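Local coordinates for protein L544 (Acanthamoeba polyphaga mimivirus, PDB 4AMQ) that is thought to be a nucleotidyl transferase, binding manganese and magnesium ions and joining a nucleotidyltransferase domain to a helical domain, at residues Gly293-Leu297 against Asp298-Ser302; Phe273-Tyr276 against Lys277-Val281. All blocks are in the same frame, centred on the assembly; numbering follows the deposited sequence.

Contact 1 (Gly293-Leu297 against Asp298-Ser302); sequences GNLDL and DTAKS
Asp-296 caps the N-terminus of helix 297-311 by gripping Thr-299, in a local contact at the surface of the helical region. The capping residue follows the short loop that leaves helix 274-292, where Gly-293, with positive phi, ends that helix in a Schellman motif. The side chains of Asp-296 and Thr-299 cross at about a right angle. Asp-296 CG sits between its backbone N and carbonyl carbon (chi1 65°), which swings OD1 over the start of the helix. OD1 takes two bonds from one residue. Thr-299 OG1 donates to Asp-296 OD1 at 2.7 Å, on the syn lone pair. Thr-299 N reaches Asp-296 OD1 at 3.1 Å, from above the carboxylate plane. The first turn is closed by Ala-300 N on Asp-296 O at 3.0 Å, and Lys-301 N on Leu-297 O at 2.8 Å continues it.

Beside the cap, Leu-295 packs on the helix. Its CD1 lies 3.6 Å from Thr-299 CG2, and its CD2 lies 3.8 Å from Ala-300 CB. Leu-295 and Ala-300 also touch Tyr-286 of helix 274-292, so this apolar patch joins the two helices. The side chains of Asp-296 and Asp-298 lie side by side and point the same way, with their carboxylate planes 87° apart, and Asp-296 OD2 is 4.5 Å from Asp-298 OD2. Two acidic groups at a helix N-terminus probably interact favourably with its dipole, which may partly offset their repulsion.

Contact 2 (Phe273-Tyr276 against Lys277-Val281); sequences FGLY and KQLLV
Tyr-276, Leu-275 and Lys-277 carry most of this contact, in the buried first turns of helix 274-292. The helix starts after helix 259-272, with Phe-273 at the N-cap position. Tyr-276 O accepts from Leu-280 N at 3.3 Å, and Leu-280 CG lies 3.2 Å from Tyr-276 O. The tyrosine ring turns back along the chain, where its CE1 lies in plane at the edge of the Phe-273 ring. Its hydroxyl is hydrogen-bonded to Asn-315 N and Gln-359 NE2, which ties the helix to the loop after helix 297-311 and to helix 334-368.

Leu-275 CG is anti to its own N (chi1 -176°), and CD1 bends toward the next turn. There Leu-275 CD1 lies 3.6 Å from Gln-278 OE1 and 4.1 Å from Leu-279 CG. The methyl only packs on the amide: OE1 accepts from Arg-282 NH1, and NE2 is bonded to Ile-64 O and Leu-24 O. Leu-275 O also accepts from Leu-279 N at 3.0 Å.

The chain of Lys-277 is bent at chi3 and chi4, which brings its amino group toward the helix start. A water bridges the two segments there: it accepts from Lys-277 NZ at 3.0 Å and donates to Gly-274 O at 2.8 Å. Gly-274 O is thus shared by this water and Gln-278 N. Lys-277 NZ also forms a salt bridge with Glu-270 OE1, and these two partners probably hold the bent chain in place.

Contact 2 comes first along the chain, at the start of helix 274-292. Contact 1 follows at the turn between that helix and helix 297-311. Their centres are about 21 Å apart and their nearest atoms about 10 Å apart, without touching. Both lie in the helical domain. The two helices pack on each other at contact 2, where Leu-279 meets Ile-307 and Ile-311. Helix 334-368 touches side chains from both contacts. The nearest metals differ: the side chain of Lys-277 is about 8 Å from a manganese ion and that of Thr-299 about 10 Å from the magnesium ion; neither binds it. One helix thus runs from near the manganese-binding Asp-66 and Asp-68 to a surface turn.

Contact 1 (Gly293-Leu297 against Asp298-Ser302)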
# COMPACT_ATOMS: atom_id res chain seq x y z
N GLY A 293 -7.60 2.02 -13.01
CA GLY A 293 -8.02 1.75 -14.37
C GLY A 293 -6.98 0.99 -15.18
O GLY A 293 -6.82 1.24 -16.37
N ASN A 294 -6.29 0.05 -14.54
CA ASN A 294 -5.25 -0.72 -15.20
C ASN A 294 -5.33 -2.23 -14.97
O ASN A 294 -4.42 -2.97 -15.34
CB ASN A 294 -3.86 -0.22 -14.78
CG ASN A 294 -3.54 1.14 -15.35
OD1 ASN A 294 -3.28 1.28 -16.55
ND2 ASN A 294 -3.55 2.16 -14.49
N LEU A 295 -6.42 -2.69 -14.36
CA LEU A 295 -6.62 -4.12 -14.16
C LEU A 295 -7.32 -4.74 -15.36
O LEU A 295 -8.49 -4.46 -15.61
CB LEU A 295 -7.45 -4.37 -12.89
CG LEU A 295 -7.54 -5.82 -12.41
CD1 LEU A 295 -6.16 -6.36 -12.07
CD2 LEU A 295 -8.47 -5.94 -11.21
N ASP A 296 -6.61 -5.58 -16.10
CA ASP A 296 -7.25 -6.34 -17.17
C ASP A 296 -7.75 -7.68 -16.63
O ASP A 296 -7.40 -8.08 -15.52
CB ASP A 296 -6.33 -6.51 -18.38
CG ASP A 296 -5.10 -7.35 -18.07
OD1 ASP A 296 -4.83 -7.59 -16.88
OD2 ASP A 296 -4.40 -7.75 -19.02
N LEU A 297 -8.58 -8.36 -17.42
CA LEU A 297 -9.21 -9.60 -16.96
C LEU A 297 -8.17 -10.64 -16.57
O LEU A 297 -8.28 -11.27 -15.52
CB LEU A 297 -10.15 -10.16 -18.04
CG LEU A 297 -10.84 -11.48 -17.69
CD1 LEU A 297 -11.57 -11.36 -16.36
CD2 LEU A 297 -11.80 -11.91 -18.80
N ASP A 298 -7.17 -10.81 -17.42
CA ASP A 298 -6.13 -11.80 -17.19
C ASP A 298 -5.41 -11.60 -15.86
O ASP A 298 -5.09 -12.57 -15.17
CB ASP A 298 -5.13 -11.79 -18.35
CG ASP A 298 -3.82 -12.47 -18.00
OD1 ASP A 298 -3.81 -13.71 -17.84
OD2 ASP A 298 -2.80 -11.76 -17.89
N THR A 299 -5.17 -10.35 -15.48
CA THR A 299 -4.51 -10.07 -14.21
C THR A 299 -5.47 -10.27 -13.05
O THR A 299 -5.09 -10.83 -12.02
CB THR A 299 -3.91 -8.65 -14.18
OG1 THR A 299 -2.96 -8.52 -15.24
CG2 THR A 299 -3.23 -8.39 -12.85
N ALA A 300 -6.71 -9.83 -13.22
CA ALA A 300 -7.73 -10.01 -12.20
C ALA A 300 -7.92 -11.50 -11.91
O ALA A 300 -8.05 -11.90 -10.75
CB ALA A 300 -9.05 -9.39 -12.63
N LYS A 301 -7.95 -12.30 -12.97
CA LYS A 301 -8.13 -13.73 -12.84
C LYS A 301 -6.96 -14.39 -12.11
O LYS A 301 -7.16 -15.26 -11.27
CB LYS A 301 -8.32 -14.38 -14.21
CG LYS A 301 -8.30 -15.90 -14.17
CD LYS A 301 -8.45 -16.52 -15.55
CE LYS A 301 -9.85 -16.31 -16.11
NZ LYS A 301 -10.04 -17.09 -17.37
N SER A 302 -5.75 -13.98 -12.45
CA SER A 302 -4.57 -14.57 -11.82
C SER A 302 -4.59 -14.28 -10.31
O SER A 302 -4.28 -15.15 -9.50
CB SER A 302 -3.28 -14.05 -12.46
OG SER A 302 -3.00 -12.71 -12.08

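Contact 2 (Phe273-Tyr276 against Lys277-Val281)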
# COMPACT_ATOMS: atom_id res chain seq x y z
N PHE A 273 0.66 -15.74 11.56
CA PHE A 273 -0.42 -15.01 10.91
C PHE A 273 0.04 -14.33 9.62
O PHE A 273 -0.66 -13.49 9.06
CB PHE A 273 -1.03 -13.99 11.86
CG PHE A 273 -1.62 -14.60 13.10
CD1 PHE A 273 -2.71 -15.44 13.02
CD2 PHE A 273 -1.08 -14.32 14.35
CE1 PHE A 273 -3.25 -16.00 14.16
CE2 PHE A 273 -1.62 -14.88 15.49
CZ PHE A 273 -2.71 -15.72 15.40
N GLY A 274 1.23 -14.70 9.16
CA GLY A 274 1.81 -14.10 7.97
C GLY A 274 0.92 -14.13 6.74
O GLY A 274 0.86 -13.15 6.00
N LEU A 275 0.22 -15.24 6.53
CA LEU A 275 -0.60 -15.40 5.32
C LEU A 275 -1.87 -14.54 5.37
O LEU A 275 -2.34 -14.08 4.34
CB LEU A 275 -0.95 -16.88 5.09
CG LEU A 275 -1.74 -17.19 3.81
CD1 LEU A 275 -1.08 -16.56 2.60
CD2 LEU A 275 -1.91 -18.70 3.62
N TYR A 276 -2.40 -14.34 6.57
CA TYR A 276 -3.54 -13.44 6.74
C TYR A 276 -3.18 -12.03 6.27
O TYR A 276 -3.97 -11.37 5.60
CB TYR A 276 -3.97 -13.38 8.21
CG TYR A 276 -4.54 -14.68 8.75
CD1 TYR A 276 -3.70 -15.71 9.15
CD2 TYR A 276 -5.91 -14.86 8.88
CE1 TYR A 276 -4.20 -16.89 9.65
CE2 TYR A 276 -6.42 -16.04 9.38
CZ TYR A 276 -5.56 -17.05 9.76
OH TYR A 276 -6.06 -18.23 10.26
N LYS A 277 -2.00 -11.56 6.64
CA LYS A 277 -1.55 -10.22 6.27
C LYS A 277 -1.27 -10.13 4.78
O LYS A 277 -1.59 -9.13 4.14
CB LYS A 277 -0.32 -9.81 7.09
CG LYS A 277 0.39 -8.56 6.59
CD LYS A 277 1.22 -7.90 7.69
CE LYS A 277 2.28 -8.83 8.27
NZ LYS A 277 3.37 -9.12 7.30
N GLN A 278 -0.67 -11.18 4.22
CA GLN A 278 -0.31 -11.18 2.81
C GLN A 278 -1.55 -11.14 1.92
O GLN A 278 -1.59 -10.44 0.92
CB GLN A 278 0.56 -12.40 2.47
CG GLN A 278 1.26 -12.29 1.12
CD GLN A 278 1.74 -13.63 0.60
OE1 GLN A 278 0.95 -14.56 0.41
NE2 GLN A 278 3.04 -13.75 0.36
N LEU A 279 -2.58 -11.90 2.31
CA LEU A 279 -3.84 -11.91 1.58
C LEU A 279 -4.56 -10.57 1.62
O LEU A 279 -5.23 -10.20 0.65
CB LEU A 279 -4.75 -13.03 2.09
CG LEU A 279 -4.44 -14.42 1.54
CD1 LEU A 279 -5.31 -15.48 2.21
CD2 LEU A 279 -4.61 -14.46 0.02
N LEU A 280 -4.43 -9.84 2.73
CA LEU A 280 -5.02 -8.51 2.83
C LEU A 280 -4.33 -7.55 1.85
O LEU A 280 -4.99 -6.79 1.15
CB LEU A 280 -4.91 -7.96 4.26
CG LEU A 280 -5.72 -8.71 5.32
CD1 LEU A 280 -5.47 -8.10 6.70
CD2 LEU A 280 -7.20 -8.69 4.98
N VAL A 281 -3.00 -7.60 1.83
CA VAL A 281 -2.22 -6.78 0.91
C VAL A 281 -2.51 -7.14 -0.55
O VAL A 281 -2.55 -6.27 -1.42
CB VAL A 281 -0.71 -6.94 1.17
CG1 VAL A 281 0.09 -6.23 0.09
CG2 VAL A 281 -0.34 -6.40 2.56
O HOH W 1 2.65 -11.16 5.18